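Local coordinates for protein congerin-1 (Conger myriaster, PDB 1C1L) that binds beta-galactosides such as lactose as a homodimeric galectin, although its physiological role is not yet known, at residues S41-L46 and N113-E118; H48-N51 and Q56-I59; M61-K66 and G70-Q75; T91-Y94 and F99-D102. All coordinates share one frame; numbering follows the deposited sequence.

Contact 1: residues S41-L46 and N113-E118; sequences SLSLHL and NRYSKE. With GAL (beta-D-galactopyranose), chain B.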
# COMPACT_ATOMS: atom_id res chain seq x y z
N SER A 41 1.96 6.44 -18.37
CA SER A 41 2.75 5.40 -18.96
C SER A 41 2.41 4.16 -18.13
O SER A 41 2.91 3.92 -17.02
CB SER A 41 4.20 5.85 -18.85
OG SER A 41 5.01 5.03 -19.66
N LEU A 42 1.49 3.38 -18.69
CA LEU A 42 0.94 2.24 -18.01
C LEU A 42 1.23 0.93 -18.72
O LEU A 42 0.96 0.83 -19.93
CB LEU A 42 -0.57 2.41 -17.89
CG LEU A 42 -1.08 3.61 -17.10
CD1 LEU A 42 -2.59 3.68 -17.24
CD2 LEU A 42 -0.67 3.47 -15.64
N SER A 43 1.80 -0.06 -18.02
CA SER A 43 1.98 -1.39 -18.59
C SER A 43 0.66 -2.17 -18.56
O SER A 43 0.43 -3.01 -19.43
CB SER A 43 3.04 -2.17 -17.83
OG SER A 43 4.33 -1.69 -18.19
N LEU A 44 -0.24 -1.93 -17.62
CA LEU A 44 -1.51 -2.63 -17.60
C LEU A 44 -2.58 -1.69 -17.08
O LEU A 44 -2.41 -1.04 -16.04
CB LEU A 44 -1.44 -3.89 -16.71
CG LEU A 44 -2.75 -4.67 -16.51
CD1 LEU A 44 -3.21 -5.29 -17.81
CD2 LEU A 44 -2.54 -5.72 -15.44
N HIS A 45 -3.65 -1.60 -17.87
CA HIS A 45 -4.86 -0.88 -17.52
C HIS A 45 -5.88 -2.00 -17.55
O HIS A 45 -6.11 -2.58 -18.62
CB HIS A 45 -5.19 0.17 -18.58
CG HIS A 45 -6.58 0.78 -18.49
ND1 HIS A 45 -7.05 1.69 -17.65
CD2 HIS A 45 -7.59 0.53 -19.40
CE1 HIS A 45 -8.27 2.00 -17.98
NE2 HIS A 45 -8.59 1.29 -19.03
N LEU A 46 -6.50 -2.34 -16.43
CA LEU A 46 -7.45 -3.44 -16.35
C LEU A 46 -8.78 -2.80 -16.00
O LEU A 46 -9.00 -2.39 -14.86
CB LEU A 46 -7.01 -4.41 -15.25
CG LEU A 46 -7.99 -5.52 -14.87
CD1 LEU A 46 -8.15 -6.51 -16.01
CD2 LEU A 46 -7.50 -6.21 -13.62
N ASN A 113 3.41 -8.37 -21.57
CA ASN A 113 4.22 -7.35 -20.93
C ASN A 113 4.83 -6.67 -22.15
O ASN A 113 5.93 -6.97 -22.63
CB ASN A 113 5.30 -7.99 -20.05
CG ASN A 113 6.20 -7.00 -19.33
OD1 ASN A 113 6.27 -5.81 -19.66
ND2 ASN A 113 6.92 -7.40 -18.30
N ARG A 114 4.09 -5.72 -22.70
CA ARG A 114 4.46 -5.03 -23.93
C ARG A 114 5.77 -4.28 -23.91
O ARG A 114 6.51 -4.23 -24.90
CB ARG A 114 3.32 -4.09 -24.29
CG ARG A 114 2.11 -4.90 -24.73
CD ARG A 114 0.90 -4.03 -24.99
NE ARG A 114 -0.15 -4.79 -25.66
CZ ARG A 114 -1.38 -4.31 -25.86
NH1 ARG A 114 -1.78 -3.11 -25.42
NH2 ARG A 114 -2.25 -5.09 -26.48
N TYR A 115 6.14 -3.73 -22.76
CA TYR A 115 7.32 -2.89 -22.66
C TYR A 115 8.48 -3.58 -21.95
O TYR A 115 9.44 -2.90 -21.58
CB TYR A 115 6.91 -1.58 -21.96
CG TYR A 115 5.65 -0.97 -22.55
CD1 TYR A 115 5.52 -0.79 -23.93
CD2 TYR A 115 4.60 -0.64 -21.70
CE1 TYR A 115 4.32 -0.30 -24.46
CE2 TYR A 115 3.40 -0.14 -22.22
CZ TYR A 115 3.28 0.01 -23.60
OH TYR A 115 2.10 0.47 -24.13
N SER A 116 8.44 -4.89 -21.76
CA SER A 116 9.51 -5.64 -21.09
C SER A 116 9.98 -5.03 -19.77
O SER A 116 11.16 -4.82 -19.48
CB SER A 116 10.68 -5.78 -22.08
OG SER A 116 10.22 -6.51 -23.21
N LYS A 117 9.00 -4.80 -18.93
CA LYS A 117 9.23 -4.21 -17.62
C LYS A 117 9.57 -5.29 -16.62
O LYS A 117 9.04 -6.39 -16.66
CB LYS A 117 8.00 -3.46 -17.14
CG LYS A 117 7.68 -2.25 -18.01
CD LYS A 117 8.89 -1.34 -18.00
CE LYS A 117 8.47 0.00 -18.52
NZ LYS A 117 9.57 0.91 -18.31
N GLU A 118 10.51 -4.97 -15.73
CA GLU A 118 10.89 -5.86 -14.66
C GLU A 118 10.65 -5.25 -13.28
O GLU A 118 10.90 -5.91 -12.27
CB GLU A 118 12.36 -6.22 -14.80
CG GLU A 118 12.50 -7.18 -15.96
CD GLU A 118 13.91 -7.60 -16.29
OE1 GLU A 118 14.77 -6.74 -16.48
OE2 GLU A 118 14.14 -8.80 -16.37
C1 GAL B . -11.00 3.78 -23.96
C2 GAL B . -11.37 4.51 -22.68
C3 GAL B . -10.16 4.62 -21.75
C4 GAL B . -9.51 3.24 -21.53
C5 GAL B . -9.25 2.57 -22.88
C6 GAL B . -8.71 1.17 -22.72
O2 GAL B . -11.84 5.81 -23.01
O3 GAL B . -10.59 5.16 -20.50
O4 GAL B . -10.39 2.44 -20.75
O5 GAL B . -10.47 2.49 -23.66
O6 GAL B . -8.42 0.60 -23.98
O HOH W 1 4.83 -3.51 -20.15
O HOH W 2 2.18 -4.48 -20.98
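Tyr115 lays the edge of its ring against the bend at Leu42 and Ser43. Tyr115 CE2 sits 3.5 Å from Leu42 O, which lies in the ring plane, and CD2 faces Ser43 OG. Lys117 meets the same hydroxyl from another direction: its CG is 3.4 Å from Ser43 OG. The ammonium group of Lys117 goes on to a salt bridge with Glu37. Direct polar bonds are lacking here, and two waters carry the polar link. One water is held by Ser43 OG (2.7 Å), Asn113 OD1 and Tyr115 N. The other donates to Ser43 O (2.8 Å) and accepts from Arg114 N. Two bonds within the loop probably hold its turn. Asn113 OD1 takes the N-H of Lys117 at 3.0 Å, and Asn113 ND2 returns a bond to Lys117 O on a lone pair in the carbonyl plane. Beyond the ring, Tyr115 OH bonds to Glu72 and Ser63. On strand 41-52, His45 brings its ring to the sugar, with CG anti to the backbone N (chi1 168°). His45 NE2 lies 2.7 Å from galactose O4 in a hydrogen bond. Ser43 and Leu44 both face Val35, a classic beta bulge in the sugar-binding sheet of the galectin beta sandwich.

Contact 2: residues H48-N51 and Q56-I59; sequences HRFN and QNTI. With GAL (beta-D-galactopyranose), chain B; BGC (beta-D-glucopyranose), chain C.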
# COMPACT_ATOMS: atom_id res chain seq x y z
N HIS A 48 -12.85 -2.90 -15.64
CA HIS A 48 -14.08 -3.66 -15.50
C HIS A 48 -15.21 -2.71 -15.81
O HIS A 48 -15.46 -1.75 -15.08
CB HIS A 48 -14.28 -4.20 -14.07
CG HIS A 48 -13.51 -5.49 -13.81
ND1 HIS A 48 -12.23 -5.59 -13.53
CD2 HIS A 48 -13.99 -6.78 -13.84
CE1 HIS A 48 -11.89 -6.84 -13.40
NE2 HIS A 48 -12.96 -7.56 -13.58
N ARG A 49 -15.86 -2.94 -16.94
CA ARG A 49 -16.94 -2.09 -17.40
C ARG A 49 -18.26 -2.77 -17.14
O ARG A 49 -18.59 -3.82 -17.72
CB ARG A 49 -16.78 -1.81 -18.90
CG ARG A 49 -15.46 -1.15 -19.24
CD ARG A 49 -15.33 -0.93 -20.73
NE ARG A 49 -14.15 -0.13 -20.95
CZ ARG A 49 -13.73 0.33 -22.12
NH1 ARG A 49 -14.38 0.07 -23.24
NH2 ARG A 49 -12.62 1.06 -22.15
N PHE A 50 -19.00 -2.17 -16.23
CA PHE A 50 -20.30 -2.67 -15.83
C PHE A 50 -21.36 -2.21 -16.82
O PHE A 50 -21.90 -3.00 -17.58
CB PHE A 50 -20.65 -2.17 -14.42
CG PHE A 50 -19.73 -2.76 -13.37
CD1 PHE A 50 -18.45 -2.24 -13.20
CD2 PHE A 50 -20.17 -3.84 -12.60
CE1 PHE A 50 -17.60 -2.81 -12.25
CE2 PHE A 50 -19.32 -4.40 -11.65
CZ PHE A 50 -18.04 -3.88 -11.48
N ASN A 51 -21.59 -0.91 -16.88
CA ASN A 51 -22.66 -0.33 -17.68
C ASN A 51 -22.01 0.86 -18.33
O ASN A 51 -21.91 1.97 -17.78
CB ASN A 51 -23.81 0.06 -16.74
CG ASN A 51 -24.87 0.93 -17.40
OD1 ASN A 51 -25.01 0.95 -18.63
ND2 ASN A 51 -25.66 1.69 -16.66
N GLN A 56 -21.14 -3.86 -21.68
CA GLN A 56 -21.88 -4.29 -20.53
C GLN A 56 -21.10 -5.48 -20.02
O GLN A 56 -20.80 -6.39 -20.78
CB GLN A 56 -23.29 -4.74 -20.92
CG GLN A 56 -24.20 -3.64 -21.42
CD GLN A 56 -24.57 -2.62 -20.36
OE1 GLN A 56 -24.80 -2.93 -19.18
NE2 GLN A 56 -24.60 -1.36 -20.73
N ASN A 57 -20.69 -5.44 -18.75
CA ASN A 57 -19.95 -6.51 -18.11
C ASN A 57 -18.82 -7.11 -18.94
O ASN A 57 -18.65 -8.32 -19.13
CB ASN A 57 -20.93 -7.59 -17.66
CG ASN A 57 -21.85 -7.11 -16.55
OD1 ASN A 57 -21.65 -6.07 -15.92
ND2 ASN A 57 -22.91 -7.80 -16.18
N THR A 58 -17.97 -6.17 -19.35
CA THR A 58 -16.82 -6.49 -20.18
C THR A 58 -15.55 -6.04 -19.47
O THR A 58 -15.53 -4.99 -18.82
CB THR A 58 -16.92 -5.76 -21.55
OG1 THR A 58 -18.19 -6.06 -22.11
CG2 THR A 58 -15.81 -6.17 -22.51
N ILE A 59 -14.51 -6.86 -19.53
CA ILE A 59 -13.18 -6.53 -19.02
C ILE A 59 -12.41 -6.11 -20.26
O ILE A 59 -12.40 -6.83 -21.28
CB ILE A 59 -12.46 -7.75 -18.39
CG1 ILE A 59 -13.19 -8.24 -17.15
CG2 ILE A 59 -11.03 -7.34 -18.02
CD1 ILE A 59 -12.71 -9.65 -16.73
C1 GAL B . -11.00 3.78 -23.96
C2 GAL B . -11.37 4.51 -22.68
C3 GAL B . -10.16 4.62 -21.75
C4 GAL B . -9.51 3.24 -21.53
C5 GAL B . -9.25 2.57 -22.88
C6 GAL B . -8.71 1.17 -22.72
O2 GAL B . -11.84 5.81 -23.01
O3 GAL B . -10.59 5.16 -20.50
O4 GAL B . -10.39 2.44 -20.75
O5 GAL B . -10.47 2.49 -23.66
O6 GAL B . -8.42 0.60 -23.98
C2 BGC C . -12.83 1.40 -27.75
C3 BGC C . -12.98 1.94 -26.31
C4 BGC C . -11.91 2.99 -26.05
C5 BGC C . -12.00 4.09 -27.12
C6 BGC C . -10.96 5.17 -26.94
C1 BGC C . -12.83 2.55 -28.75
O1 BGC C . -12.56 2.07 -30.01
O2 BGC C . -13.92 0.52 -28.03
O3 BGC C . -12.84 0.87 -25.40
O4 BGC C . -12.12 3.57 -24.74
O5 BGC C . -11.80 3.49 -28.41
O6 BGC C . -9.64 4.64 -27.00
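The His48 ring has Ile59 over one face: CG1 stands 4.0 Å from the ring centroid in a CH-pi contact. The Arg49 guanidinium meets the lactose with its edge, near its own plane. Arg49 NH1 donates to glucose O3 at 2.8 Å. Arg49 NH2 reaches galactose O4 and O5, both at 3.0 Å, so one group spans both sugars. The chain is extended from CG to NE, which carries the group out to the ligand. Salt bridges to Asp47 and Asp55 probably fix its rotation. The Asn51 and Gln56 side chains lie side by side, their amide planes 46° apart. Gln56 NE2 gives Asn51 OD1 a nearly straight bond of 3.1 Å (173°), and it also bonds to Gly53 O. Backbone pairing runs from Arg49 N to Thr58 O (2.8 Å) and from Thr58 N back to Arg49 O. Asn57 and Thr58 both face Arg49, a G1 beta bulge, and Asn57 N bonds to Phe50 O at 3.0 Å. This is the end of the hairpin of strands 41-52 and 55-64. Strand 30-35 flanks it on one side and strand 75-77 on the other, while Phe80 packs edge-to-face on His48 and Phe50.

Contact 3: residues M61-K66 and G70-Q75; sequences MNSTLK and GWETEQ. With GAL (beta-D-galactopyranose), chain B; BGC (beta-D-glucopyranose), chain C.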
# COMPACT_ATOMS: atom_id res chain seq x y z
N MET A 61 -8.53 -4.80 -21.31
CA MET A 61 -7.14 -4.68 -20.91
C MET A 61 -6.39 -3.97 -22.02
O MET A 61 -6.59 -4.23 -23.22
CB MET A 61 -6.53 -6.04 -20.69
CG MET A 61 -7.16 -6.75 -19.51
SD MET A 61 -6.49 -8.42 -19.33
CE MET A 61 -7.60 -9.25 -20.43
N ASN A 62 -5.51 -3.05 -21.63
CA ASN A 62 -4.72 -2.32 -22.59
C ASN A 62 -3.52 -1.72 -21.87
O ASN A 62 -3.36 -1.93 -20.66
CB ASN A 62 -5.58 -1.23 -23.20
CG ASN A 62 -5.15 -0.86 -24.61
OD1 ASN A 62 -4.06 -1.20 -25.08
ND2 ASN A 62 -5.96 -0.10 -25.33
N SER A 63 -2.70 -0.99 -22.61
CA SER A 63 -1.55 -0.25 -22.11
C SER A 63 -1.49 1.06 -22.90
O SER A 63 -2.21 1.27 -23.89
CB SER A 63 -0.31 -1.09 -22.34
OG SER A 63 -0.05 -1.30 -23.72
N THR A 64 -0.64 1.98 -22.44
CA THR A 64 -0.42 3.24 -23.11
C THR A 64 0.92 3.80 -22.68
O THR A 64 1.35 3.66 -21.53
CB THR A 64 -1.54 4.27 -22.78
OG1 THR A 64 -1.19 5.41 -23.55
CG2 THR A 64 -1.72 4.60 -21.30
N LEU A 65 1.60 4.40 -23.64
CA LEU A 65 2.82 5.14 -23.38
C LEU A 65 2.53 6.63 -23.42
O LEU A 65 3.41 7.44 -23.14
CB LEU A 65 3.86 4.77 -24.43
CG LEU A 65 4.47 3.37 -24.36
CD1 LEU A 65 5.38 3.14 -25.55
CD2 LEU A 65 5.22 3.22 -23.04
N LYS A 66 1.31 7.04 -23.80
CA LYS A 66 1.03 8.46 -23.94
C LYS A 66 -0.32 8.81 -23.32
O LYS A 66 -1.15 9.53 -23.92
CB LYS A 66 0.98 8.89 -25.41
CG LYS A 66 2.22 8.77 -26.29
CD LYS A 66 2.17 9.84 -27.39
CE LYS A 66 0.86 10.03 -28.15
NZ LYS A 66 0.39 8.84 -28.82
N GLY A 70 -2.71 7.33 -26.15
CA GLY A 70 -1.82 6.28 -26.64
C GLY A 70 -2.39 4.90 -26.43
O GLY A 70 -1.59 3.96 -26.47
N TRP A 71 -3.67 4.70 -26.16
CA TRP A 71 -4.22 3.37 -25.93
C TRP A 71 -3.96 2.50 -27.14
O TRP A 71 -4.17 2.94 -28.28
CB TRP A 71 -5.72 3.43 -25.67
CG TRP A 71 -6.07 4.19 -24.41
CD1 TRP A 71 -6.78 5.36 -24.46
CD2 TRP A 71 -5.73 3.83 -23.12
NE1 TRP A 71 -6.91 5.74 -23.20
CE2 TRP A 71 -6.31 4.86 -22.38
CE3 TRP A 71 -5.06 2.79 -22.50
CZ2 TRP A 71 -6.19 4.86 -20.98
CZ3 TRP A 71 -4.94 2.78 -21.11
CH2 TRP A 71 -5.52 3.81 -20.35
N GLU A 72 -3.50 1.29 -26.89
CA GLU A 72 -3.09 0.41 -27.97
C GLU A 72 -4.15 -0.66 -28.25
O GLU A 72 -5.35 -0.38 -28.16
CB GLU A 72 -1.75 -0.18 -27.57
CG GLU A 72 -0.66 0.87 -27.31
CD GLU A 72 0.74 0.33 -27.20
OE1 GLU A 72 0.98 -0.80 -27.60
OE2 GLU A 72 1.61 1.04 -26.72
N THR A 73 -3.77 -1.90 -28.62
CA THR A 73 -4.74 -2.96 -28.86
C THR A 73 -5.39 -3.49 -27.59
O THR A 73 -4.75 -3.98 -26.67
CB THR A 73 -4.02 -4.12 -29.60
OG1 THR A 73 -3.46 -3.54 -30.77
CG2 THR A 73 -4.95 -5.29 -29.95
N GLU A 74 -6.71 -3.36 -27.53
CA GLU A 74 -7.47 -3.91 -26.43
C GLU A 74 -7.57 -5.42 -26.52
O GLU A 74 -7.60 -6.02 -27.60
CB GLU A 74 -8.89 -3.39 -26.44
CG GLU A 74 -8.93 -1.89 -26.27
CD GLU A 74 -10.33 -1.31 -26.18
OE1 GLU A 74 -11.29 -1.94 -26.61
OE2 GLU A 74 -10.47 -0.21 -25.68
N GLN A 75 -7.50 -6.05 -25.35
CA GLN A 75 -7.84 -7.44 -25.19
C GLN A 75 -9.03 -7.39 -24.25
O GLN A 75 -9.07 -6.67 -23.25
CB GLN A 75 -6.68 -8.24 -24.59
CG GLN A 75 -5.56 -8.31 -25.63
CD GLN A 75 -4.57 -9.43 -25.36
OE1 GLN A 75 -4.88 -10.35 -24.61
NE2 GLN A 75 -3.40 -9.45 -25.98
C1 GAL B . -11.00 3.78 -23.96
C2 GAL B . -11.37 4.51 -22.68
C3 GAL B . -10.16 4.62 -21.75
C4 GAL B . -9.51 3.24 -21.53
C5 GAL B . -9.25 2.57 -22.88
C6 GAL B . -8.71 1.17 -22.72
O2 GAL B . -11.84 5.81 -23.01
O3 GAL B . -10.59 5.16 -20.50
O4 GAL B . -10.39 2.44 -20.75
O5 GAL B . -10.47 2.49 -23.66
O6 GAL B . -8.42 0.60 -23.98
C2 BGC C . -12.83 1.40 -27.75
C3 BGC C . -12.98 1.94 -26.31
C4 BGC C . -11.91 2.99 -26.05
C5 BGC C . -12.00 4.09 -27.12
C6 BGC C . -10.96 5.17 -26.94
C1 BGC C . -12.83 2.55 -28.75
O1 BGC C . -12.56 2.07 -30.01
O2 BGC C . -13.92 0.52 -28.03
O3 BGC C . -12.84 0.87 -25.40
O4 BGC C . -12.12 3.57 -24.74
O5 BGC C . -11.80 3.49 -28.41
O6 BGC C . -9.64 4.64 -27.00
O HOH W 3 1.07 3.72 -26.34
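Backbone bonds close one end of this contact. Met61 N donates to Gln75 O at 2.7 Å, and Gln75 N donates back to Met61 O. Farther along, Glu72 N reaches Ser63 O at 3.3 Å.

The Asn62 amide makes the main side-chain bonds. Its CG is turned anti to the backbone N (chi1 -152°), which sets the amide between the loop and the sugar. Asn62 ND2 donates to Glu72 O from above the carbonyl plane, and to galactose O6 at 2.9 Å in a nearly straight line (171°). OD1 accepts from Ser63 N, weakly from Glu72 N, and from Arg114. The amide is thus held on both sides and its flip is probably fixed.

Glu74 binds the sugars with one oxygen. Glu74 OE2 accepts from galactose O6 (2.8 Å) and glucose O3 (2.6 Å), while OE1 forms a salt bridge with Arg76.

Stacking centres on Trp71. Galactose C5 lies over the middle of one ring face, and Thr64 CG2 covers the opposite face, 4.0 Å from the six-membered ring centroid. Trp71 NE1 bonds to Asp68, which probably helps fix the indole's rotation.

A water joins Leu65 N, Gly70 O and Glu72 OE2, which also bonds to Tyr115 OH. Thr64 OG1 accepts from Lys66 N at 3.0 Å, an ST turn, and the hydroxyl also bonds to Gly67 O.

Strand 55-64 lies here between strand 41-52 and the loop that runs into strand 75-77, while Met61 and Gln75 point to strand 108-112 of the other sheet.

Contact 4: residues T91-Y94 and F99-D102; sequences TLSY and FYID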
# COMPACT_ATOMS: atom_id res chain seq x y z
N THR A 91 -5.18 -9.98 -7.80
CA THR A 91 -3.75 -10.18 -7.63
C THR A 91 -3.07 -10.19 -8.99
O THR A 91 -3.48 -10.88 -9.93
CB THR A 91 -3.46 -11.51 -6.94
OG1 THR A 91 -4.13 -11.45 -5.69
CG2 THR A 91 -1.95 -11.77 -6.76
N LEU A 92 -1.98 -9.44 -9.06
CA LEU A 92 -1.20 -9.30 -10.26
C LEU A 92 0.22 -9.79 -10.00
O LEU A 92 0.80 -9.54 -8.94
CB LEU A 92 -1.10 -7.86 -10.70
CG LEU A 92 -2.29 -6.92 -10.81
CD1 LEU A 92 -1.84 -5.52 -11.17
CD2 LEU A 92 -3.21 -7.42 -11.91
N SER A 93 0.76 -10.49 -10.97
CA SER A 93 2.16 -10.84 -10.98
C SER A 93 2.57 -10.78 -12.44
O SER A 93 1.72 -10.65 -13.34
CB SER A 93 2.37 -12.25 -10.39
OG SER A 93 1.63 -13.29 -11.02
N TYR A 94 3.86 -10.83 -12.74
CA TYR A 94 4.31 -10.76 -14.11
C TYR A 94 5.71 -11.31 -14.26
O TYR A 94 6.45 -11.46 -13.28
CB TYR A 94 4.27 -9.31 -14.60
CG TYR A 94 5.19 -8.32 -13.89
CD1 TYR A 94 4.88 -7.81 -12.63
CD2 TYR A 94 6.34 -7.92 -14.56
CE1 TYR A 94 5.74 -6.87 -12.04
CE2 TYR A 94 7.19 -6.98 -13.98
CZ TYR A 94 6.88 -6.46 -12.73
OH TYR A 94 7.70 -5.49 -12.22
N PHE A 99 1.77 -10.58 -17.97
CA PHE A 99 1.11 -10.26 -16.73
C PHE A 99 0.13 -11.40 -16.54
O PHE A 99 -0.47 -11.92 -17.49
CB PHE A 99 0.28 -8.98 -16.78
CG PHE A 99 1.16 -7.76 -16.69
CD1 PHE A 99 1.73 -7.22 -17.84
CD2 PHE A 99 1.43 -7.20 -15.43
CE1 PHE A 99 2.57 -6.12 -17.74
CE2 PHE A 99 2.28 -6.10 -15.34
CZ PHE A 99 2.85 -5.57 -16.49
N TYR A 100 -0.03 -11.75 -15.28
CA TYR A 100 -0.92 -12.80 -14.83
C TYR A 100 -1.88 -12.11 -13.86
O TYR A 100 -1.46 -11.56 -12.83
CB TYR A 100 -0.12 -13.88 -14.13
CG TYR A 100 0.98 -14.42 -15.03
CD1 TYR A 100 0.65 -15.34 -16.01
CD2 TYR A 100 2.31 -14.00 -14.88
CE1 TYR A 100 1.63 -15.85 -16.85
CE2 TYR A 100 3.30 -14.51 -15.72
CZ TYR A 100 2.94 -15.44 -16.70
OH TYR A 100 3.88 -15.97 -17.55
N ILE A 101 -3.17 -12.14 -14.18
CA ILE A 101 -4.20 -11.45 -13.43
C ILE A 101 -5.10 -12.49 -12.79
O ILE A 101 -5.75 -13.29 -13.47
CB ILE A 101 -5.00 -10.53 -14.38
CG1 ILE A 101 -4.06 -9.52 -15.04
CG2 ILE A 101 -6.10 -9.80 -13.61
CD1 ILE A 101 -4.44 -9.13 -16.49
N ASP A 102 -5.12 -12.53 -11.48
CA ASP A 102 -5.95 -13.48 -10.78
C ASP A 102 -7.02 -12.70 -10.05
O ASP A 102 -6.76 -12.05 -9.04
CB ASP A 102 -5.03 -14.27 -9.83
CG ASP A 102 -5.68 -15.33 -8.96
OD1 ASP A 102 -6.84 -15.22 -8.56
OD2 ASP A 102 -5.00 -16.30 -8.64
O HOH W 4 -7.09 -12.10 -5.70
O HOH W 5 -1.06 -13.18 -10.24
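Strands 91-94 and 99-102 run antiparallel, their axes 4.5 Å apart at the closest and 162° apart in direction. Thr91 with Asp102 and Ser93 with Tyr100 are hydrogen-bonded pairs. Asp102 N to Thr91 O is 2.8 Å and almost straight (175°); Tyr100 N to Ser93 O is also 2.8 Å. Leu92 with Ile101 lies between them and Tyr94 with Phe99 beyond Ser93 and Tyr100; both are non-hydrogen-bonded pairs, and their side chains share one face. On that face Tyr94 sets its CB over the Phe99 ring, 4.0 Å from the centroid, in a CH-pi contact. The two rings are close to parallel but slid apart, with centroids 5.2 Å apart and little overlap. Tyr94 holds CG between its backbone N and carbonyl carbon (chi1 64°), and this carries its ring off to Phe12, which it meets edge-to-face. Its hydroxyl bonds to Phe12 O. Leu92 CD2 touches Ile101 CG1 at 3.9 Å, the two side chains lying alongside each other.

This hairpin belongs to the second sheet of the galectin beta sandwich, the one facing away from the lactose. Leu92 and Ile101 both pack on Leu44, and Phe99 on Ser43, so this face fills the space between the sheets.

The other face carries Thr91, Ser93, Tyr100 and Asp102. Ser93 OG packs on Tyr100 CB at 3.6 Å, and a water joins this hydroxyl to Tyr100 O. Thr91 OG1 bonds to Thr19 on strand 18-24, and Tyr100 OH to Asp95 in the hairpin turn.

Overall arrangement
Following the chain from the N terminus, the first of these segments is 41-46 on strand 41-52; it opens contact 1, which closes only at loop 113-118, 67 residues on. The other three contacts fall within that long span, one after another. Contact 2 ends the hairpin with strand 55-64. The same strand leads into contact 3, which closes a short loop ahead of strand 75-77. Contact 4 pairs two strands of the opposite sheet. Contacts 1, 2 and 3 all touch the galactose, and contacts 2 and 3 also the glucose. Contact 4 meets contact 1 through Phe99 and Asn113, and contact 3 through Ile101 and Met61, tying the two sheets together.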